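PDB 5CWW: nucleoporin NUP82 from Chaetomium thermophilum, which probably serves as a structural component of the nuclear pore complex, taking part in mRNA and protein transport, here represented by its N-terminal beta-propeller part. Local coordinates for residues N421-N426 with P517-L522. Numbering follows the deposited sequence.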
ATOM      1  N   ASN B 421      -6.987  -5.854 -23.498  1.00100.18           N
ATOM      2  CA  ASN B 421      -8.443  -5.868 -23.575  1.00 99.31           C
ATOM      3  C   ASN B 421      -9.063  -6.404 -22.289  1.00 91.26           C
ATOM      4  O   ASN B 421      -8.717  -7.492 -21.828  1.00 94.92           O
ATOM      5  CB  ASN B 421      -8.906  -6.706 -24.768  1.00105.38           C
ATOM      6  CG  ASN B 421     -10.404  -6.624 -24.990  1.00108.86           C
ATOM      7  OD1 ASN B 421     -11.043  -5.634 -24.635  1.00108.92           O
ATOM      8  ND2 ASN B 421     -10.971  -7.668 -25.583  1.00111.19           N
ATOM      9  N   GLY B 422      -9.986  -5.637 -21.717  1.00 83.03           N
ATOM     10  CA  GLY B 422     -10.606  -6.005 -20.458  1.00 72.36           C
ATOM     11  C   GLY B 422     -11.673  -5.016 -20.034  1.00 64.86           C
ATOM     12  O   GLY B 422     -12.396  -4.485 -20.874  1.00 65.40           O
ATOM     13  N   LEU B 423     -11.760  -4.761 -18.733  1.00 59.39           N
ATOM     14  CA  LEU B 423     -12.809  -3.909 -18.181  1.00 55.97           C
ATOM     15  C   LEU B 423     -12.359  -2.458 -18.048  1.00 51.30           C
ATOM     16  O   LEU B 423     -11.282  -2.172 -17.515  1.00 50.42           O
ATOM     17  CB  LEU B 423     -13.248  -4.437 -16.813  1.00 53.28           C
ATOM     18  CG  LEU B 423     -14.435  -3.723 -16.156  1.00 50.43           C
ATOM     19  CD1 LEU B 423     -15.714  -3.950 -16.950  1.00 50.98           C
ATOM     20  CD2 LEU B 423     -14.605  -4.188 -14.718  1.00 50.84           C
ATOM     21  N   SER B 424     -13.206  -1.540 -18.504  1.00 52.34           N
ATOM     22  CA  SER B 424     -12.911  -0.112 -18.432  1.00 51.10           C
ATOM     23  C   SER B 424     -13.164   0.459 -17.035  1.00 49.64           C
ATOM     24  O   SER B 424     -13.582   1.608 -16.894  1.00 51.04           O
ATOM     25  CB  SER B 424     -13.745   0.649 -19.465  1.00 53.54           C
ATOM     26  OG  SER B 424     -15.130   0.413 -19.275  1.00 55.13           O
ATOM     27  N   LEU B 425     -12.905  -0.345 -16.007  1.00 45.28           N
ATOM     28  CA  LEU B 425     -13.059   0.086 -14.623  1.00 45.86           C
ATOM     29  C   LEU B 425     -11.959  -0.520 -13.772  1.00 44.93           C
ATOM     30  O   LEU B 425     -11.541  -1.656 -14.001  1.00 46.03           O
ATOM     31  CB  LEU B 425     -14.418  -0.338 -14.060  1.00 47.97           C
ATOM     32  CG  LEU B 425     -15.701   0.168 -14.719  1.00 52.34           C
ATOM     33  CD1 LEU B 425     -16.878  -0.593 -14.142  1.00 53.97           C
ATOM     34  CD2 LEU B 425     -15.880   1.663 -14.511  1.00 53.68           C
ATOM     35  N   ASN B 426     -11.489   0.233 -12.786  1.00 44.17           N
ATOM     36  CA  ASN B 426     -10.582  -0.321 -11.795  1.00 45.08           C
ATOM     37  C   ASN B 426     -11.312  -1.357 -10.952  1.00 45.13           C
ATOM     38  O   ASN B 426     -12.470  -1.157 -10.574  1.00 44.93           O
ATOM     39  CB  ASN B 426     -10.000   0.773 -10.897  1.00 44.33           C
ATOM     40  CG  ASN B 426      -9.281   1.850 -11.680  1.00 46.88           C
ATOM     41  OD1 ASN B 426      -8.306   1.579 -12.382  1.00 46.34           O
ATOM     42  ND2 ASN B 426      -9.744   3.087 -11.547  1.00 47.63           N
ATOM     43  N   PRO B 517     -15.175 -14.982 -17.349  1.00 80.20           N
ATOM     44  CA  PRO B 517     -15.466 -13.978 -18.378  1.00 81.58           C
ATOM     45  C   PRO B 517     -16.386 -12.860 -17.890  1.00 76.00           C
ATOM     46  O   PRO B 517     -16.802 -12.026 -18.694  1.00 78.11           O
ATOM     47  CB  PRO B 517     -16.147 -14.800 -19.474  1.00 85.61           C
ATOM     48  CG  PRO B 517     -16.843 -15.878 -18.735  1.00 87.11           C
ATOM     49  CD  PRO B 517     -15.963 -16.211 -17.556  1.00 85.13           C
ATOM     50  N   TRP B 518     -16.698 -12.843 -16.598  1.00 66.22           N
ATOM     51  CA  TRP B 518     -17.674 -11.896 -16.066  1.00 69.62           C
ATOM     52  C   TRP B 518     -17.310 -10.438 -16.338  1.00 57.26           C
ATOM     53  O   TRP B 518     -18.191  -9.624 -16.619  1.00 55.30           O
ATOM     54  CB  TRP B 518     -17.848 -12.098 -14.562  1.00 78.25           C
ATOM     55  CG  TRP B 518     -18.584 -10.968 -13.927  1.00 95.50           C
ATOM     56  CD1 TRP B 518     -19.934 -10.801 -13.858  1.00103.37           C
ATOM     57  CD2 TRP B 518     -18.003  -9.829 -13.280  1.00104.18           C
ATOM     58  NE1 TRP B 518     -20.232  -9.628 -13.206  1.00106.93           N
ATOM     59  CE2 TRP B 518     -19.063  -9.012 -12.844  1.00108.17           C
ATOM     60  CE3 TRP B 518     -16.691  -9.422 -13.030  1.00107.77           C
ATOM     61  CZ2 TRP B 518     -18.850  -7.813 -12.167  1.00111.12           C
ATOM     62  CZ3 TRP B 518     -16.481  -8.233 -12.357  1.00109.58           C
ATOM     63  CH2 TRP B 518     -17.554  -7.443 -11.933  1.00110.97           C
ATOM     64  N   VAL B 519     -16.026 -10.102 -16.250  1.00 57.15           N
ATOM     65  CA  VAL B 519     -15.591  -8.727 -16.482  1.00 56.74           C
ATOM     66  C   VAL B 519     -15.772  -8.349 -17.949  1.00 56.28           C
ATOM     67  O   VAL B 519     -16.044  -7.193 -18.274  1.00 55.19           O
ATOM     68  CB  VAL B 519     -14.111  -8.501 -16.080  1.00 53.23           C
ATOM     69  CG1 VAL B 519     -13.946  -8.593 -14.577  1.00 52.07           C
ATOM     70  CG2 VAL B 519     -13.187  -9.482 -16.792  1.00 54.09           C
ATOM     71  N   PHE B 520     -15.623  -9.332 -18.830  1.00 58.18           N
ATOM     72  CA  PHE B 520     -15.813  -9.116 -20.260  1.00 59.19           C
ATOM     73  C   PHE B 520     -17.288  -8.897 -20.601  1.00 58.58           C
ATOM     74  O   PHE B 520     -17.609  -8.122 -21.501  1.00 60.28           O
ATOM     75  CB  PHE B 520     -15.259 -10.302 -21.055  1.00 65.13           C
ATOM     76  CG  PHE B 520     -13.772 -10.492 -20.910  1.00 67.93           C
ATOM     77  CD1 PHE B 520     -12.904  -9.416 -21.012  1.00 69.11           C
ATOM     78  CD2 PHE B 520     -13.244 -11.748 -20.668  1.00 68.90           C
ATOM     79  CE1 PHE B 520     -11.537  -9.594 -20.879  1.00 70.21           C
ATOM     80  CE2 PHE B 520     -11.879 -11.931 -20.534  1.00 70.60           C
ATOM     81  CZ  PHE B 520     -11.025 -10.853 -20.639  1.00 70.82           C
ATOM     82  N   ARG B 521     -18.180  -9.579 -19.889  1.00 58.34           N
ATOM     83  CA  ARG B 521     -19.612  -9.414 -20.123  1.00 60.13           C
ATOM     84  C   ARG B 521     -20.076  -8.028 -19.685  1.00 55.54           C
ATOM     85  O   ARG B 521     -20.945  -7.428 -20.316  1.00 52.90           O
ATOM     86  CB  ARG B 521     -20.421 -10.488 -19.389  1.00 67.34           C
ATOM     87  CG  ARG B 521     -20.130 -11.913 -19.834  1.00 78.36           C
ATOM     88  CD  ARG B 521     -21.164 -12.880 -19.277  1.00 88.51           C
ATOM     89  NE  ARG B 521     -20.613 -14.214 -19.052  1.00 98.13           N
ATOM     90  CZ  ARG B 521     -20.454 -15.133 -20.000  1.00107.97           C
ATOM     91  NH1 ARG B 521     -20.798 -14.875 -21.255  1.00112.62           N
ATOM     92  NH2 ARG B 521     -19.944 -16.318 -19.691  1.00110.98           N
ATOM     93  N   LEU B 522     -19.494  -7.520 -18.603  1.00 52.67           N
ATOM     94  CA  LEU B 522     -19.843  -6.188 -18.127  1.00 51.15           C
ATOM     95  C   LEU B 522     -19.356  -5.142 -19.122  1.00 53.27           C
ATOM     96  O   LEU B 522     -20.085  -4.210 -19.458  1.00 52.94           O
ATOM     97  CB  LEU B 522     -19.250  -5.922 -16.742  1.00 49.02           C
ATOM     98  CG  LEU B 522     -19.488  -4.511 -16.186  1.00 48.01           C
ATOM     99  CD1 LEU B 522     -20.971  -4.140 -16.205  1.00 48.41           C
ATOM    100  CD2 LEU B 522     -18.924  -4.378 -14.774  1.00 47.85           C
TER
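Leu423 packs against Val519 and Leu522 in an apolar loop-to-helix contact between two blades of the beta-propeller. The loop 421-426 leads into strand 427-432 of one blade; helix 518-526 is the first of two helices inserted between strands 509-514 and 548-554 of another, and 517-522 holds the N-cap residue, Pro517, and the first turn of the helix. Leu423 is the largest single contributor. Its CG stands anti to the backbone N (chi1 -175°), and beyond it CD1 lies 3.5 Å from the carbonyl O of Val519 and fits against Leu522, 3.9 Å from its CG. The two leucine side chains cross obliquely, while CB of Leu423 sits 4.2 Å from CB of Val519. Leu425 adds a looser methyl contact, its CD1 lying 4.3 Å from CD2 of Leu522. Polar bonds to neighbouring residues frame this apolar patch: the Leu423 N-H is bound by the hydroxyl of Tyr500, and Ser424 OG by the carboxylate of Glu523, the residue after Leu522 on the helix. Ser424 OG also bonds a basic side chain of another protein's chain, which places the contact beside a subunit interface. At the other end of the loop, Phe520 reaches over with its ring edge. Val519 CG2 lies over the centre of one face, 4.2 Å above the plane, and at the rim, near the ring plane, CE1 meets CA of Gly422 at 3.7 Å and the carbonyl O of Asn421 at 3.6 Å.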